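Local atomic coordinates of viral macrophage inflammatory protein 2 (PDB entry 2FHT), a protein that binds a wide range of chemokine receptors, including human CXCR4, and thereby blocks infection by several HIV-1 strains. Residues K10-Q16 with Q49-D53. Residues are numbered along the deposited sequence; the frame is centred on the assembly and turned at random.
Sequences KCCLGYQ and QVCAD
The backbone N of Gln16 donates a hydrogen bond of 3.0 Å to the carbonyl O of Cys51, with an N-H...O angle of 161°. In this CC chemokine it joins the loop that follows the adjacent cysteine pair to strand 49-53, an outermost strand of the three-stranded antiparallel sheet; the other side of that strand is bonded to strand 39-44 through Val50 and Ala52. A covalent link adds to this one bond: the disulfide Cys12-Cys51, SG to SG 2.1 Å, is one of the two disulfides characteristic of CC chemokines. Its partner, Cys11-Cys35, holds the preceding residue of the pair to another loop. The bridge has a relaxed, nearly perpendicular twist about its S-S bond, and the buried side chain of Cys12 rests on Ile41 of the central strand. Gly14 O comes within 3.4 Å of Cys51 CB, which places the loop backbone against the cysteine methylene.

Further along, Asp53 offers a methylene to the flat ring of Tyr15: its CB stands over the ring centre, 3.6 Å from the centroid, in a CH-pi contact. Because CG lies anti to the backbone N of Asp53, the carboxylate extends across the same face, stacked at 26° to the ring plane, while OD1 is hydrogen-bonded to Ser55 OG. Lys37 makes a cation-pi contact with the same tyrosine. Gln16, long and with an aliphatic stem, suits a partly exposed place: its CB lies 3.7 Å from Val50 CG1, and the bend at chi2 (85°) turns the chain back so that the flat amide carbon CD reaches the same methyl at 3.7 Å.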
loop_
_atom_site.group_PDB
_atom_site.type_symbol
_atom_site.label_atom_id
_atom_site.label_comp_id
_atom_site.label_asym_id
_atom_site.label_seq_id
_atom_site.Cartn_x
_atom_site.Cartn_y
_atom_site.Cartn_z
ATOM N N LYS A 10 -1.867 -0.517 11.111
ATOM C CA LYS A 10 -0.947 0.187 10.205
ATOM C C LYS A 10 -1.733 1.121 9.304
ATOM O O LYS A 10 -2.588 0.667 8.548
ATOM C CB LYS A 10 -0.176 -0.785 9.313
ATOM C CG LYS A 10 1.005 -1.458 9.953
ATOM C CD LYS A 10 1.822 -2.241 8.909
ATOM C CE LYS A 10 1.285 -3.656 8.645
ATOM N NZ LYS A 10 -0.031 -3.708 7.917
ATOM N N CYS A 11 -1.455 2.421 9.391
ATOM C CA CYS A 11 -2.134 3.419 8.563
ATOM C C CYS A 11 -1.125 4.257 7.804
ATOM O O CYS A 11 0.016 4.392 8.234
ATOM C CB CYS A 11 -2.980 4.362 9.414
ATOM S SG CYS A 11 -4.422 3.577 10.189
ATOM N N CYS A 12 -1.553 4.805 6.669
ATOM C CA CYS A 12 -0.716 5.659 5.840
ATOM C C CYS A 12 -0.963 7.124 6.195
ATOM O O CYS A 12 -2.010 7.694 5.906
ATOM C CB CYS A 12 -0.958 5.358 4.353
ATOM S SG CYS A 12 -0.295 3.714 3.913
ATOM N N LEU A 13 -0.001 7.708 6.885
ATOM C CA LEU A 13 -0.107 9.091 7.310
ATOM C C LEU A 13 0.519 10.029 6.296
ATOM O O LEU A 13 0.542 11.233 6.502
ATOM C CB LEU A 13 0.548 9.254 8.679
ATOM C CG LEU A 13 -0.009 8.322 9.758
ATOM C CD1 LEU A 13 0.647 8.638 11.110
ATOM C CD2 LEU A 13 -1.522 8.508 9.825
ATOM N N GLY A 14 0.962 9.457 5.179
ATOM C CA GLY A 14 1.596 10.201 4.101
ATOM C C GLY A 14 1.755 9.255 2.920
ATOM O O GLY A 14 1.633 8.034 3.072
ATOM N N TYR A 15 2.069 9.786 1.746
ATOM C CA TYR A 15 2.194 8.949 0.554
ATOM C C TYR A 15 3.490 9.115 -0.255
ATOM O O TYR A 15 4.122 10.175 -0.235
ATOM C CB TYR A 15 1.035 9.260 -0.385
ATOM C CG TYR A 15 -0.326 9.271 0.240
ATOM C CD1 TYR A 15 -0.871 8.120 0.783
ATOM C CD2 TYR A 15 -1.120 10.398 0.169
ATOM C CE1 TYR A 15 -2.180 8.084 1.227
ATOM C CE2 TYR A 15 -2.427 10.377 0.612
ATOM C CZ TYR A 15 -2.957 9.215 1.133
ATOM O OH TYR A 15 -4.275 9.184 1.546
ATOM N N GLN A 16 3.890 8.050 -0.946
ATOM C CA GLN A 16 5.053 8.073 -1.829
ATOM C C GLN A 16 4.558 8.930 -2.981
ATOM O O GLN A 16 3.588 8.571 -3.622
ATOM C CB GLN A 16 5.327 6.668 -2.358
ATOM C CG GLN A 16 6.565 6.550 -3.216
ATOM C CD GLN A 16 7.823 6.356 -2.389
ATOM O OE1 GLN A 16 7.969 6.935 -1.308
ATOM N NE2 GLN A 16 8.746 5.532 -2.893
ATOM N N GLN A 49 7.946 -1.694 2.761
ATOM C CA GLN A 49 6.501 -1.416 2.821
ATOM C C GLN A 49 6.329 0.057 2.439
ATOM O O GLN A 49 6.759 0.937 3.188
ATOM C CB GLN A 49 5.969 -1.609 4.245
ATOM C CG GLN A 49 5.636 -3.037 4.614
ATOM C CD GLN A 49 5.091 -3.166 6.021
ATOM O OE1 GLN A 49 4.178 -2.446 6.414
ATOM N NE2 GLN A 49 5.686 -4.061 6.807
ATOM N N VAL A 50 5.696 0.330 1.299
ATOM C CA VAL A 50 5.507 1.716 0.839
ATOM C C VAL A 50 4.028 2.127 0.768
ATOM O O VAL A 50 3.209 1.469 0.135
ATOM C CB VAL A 50 6.194 1.961 -0.545
ATOM C CG1 VAL A 50 6.168 3.425 -0.909
ATOM C CG2 VAL A 50 7.614 1.461 -0.525
ATOM N N CYS A 51 3.707 3.227 1.433
ATOM C CA CYS A 51 2.356 3.781 1.467
ATOM C C CYS A 51 2.025 4.543 0.203
ATOM O O CYS A 51 2.814 5.394 -0.238
ATOM C CB CYS A 51 2.230 4.740 2.645
ATOM S SG CYS A 51 1.735 3.907 4.159
ATOM N N ALA A 52 0.842 4.299 -0.348
ATOM C CA ALA A 52 0.451 4.978 -1.563
ATOM C C ALA A 52 -0.998 5.439 -1.526
ATOM O O ALA A 52 -1.826 4.859 -0.837
ATOM C CB ALA A 52 0.718 4.080 -2.775
ATOM N N ASP A 53 -1.265 6.537 -2.233
ATOM C CA ASP A 53 -2.576 7.176 -2.332
ATOM C C ASP A 53 -3.365 6.446 -3.393
ATOM O O ASP A 53 -3.093 6.602 -4.589
ATOM C CB ASP A 53 -2.393 8.638 -2.766
ATOM C CG ASP A 53 -3.701 9.418 -2.836
ATOM O OD1 ASP A 53 -4.786 8.815 -2.882
ATOM O OD2 ASP A 53 -3.636 10.663 -2.842
#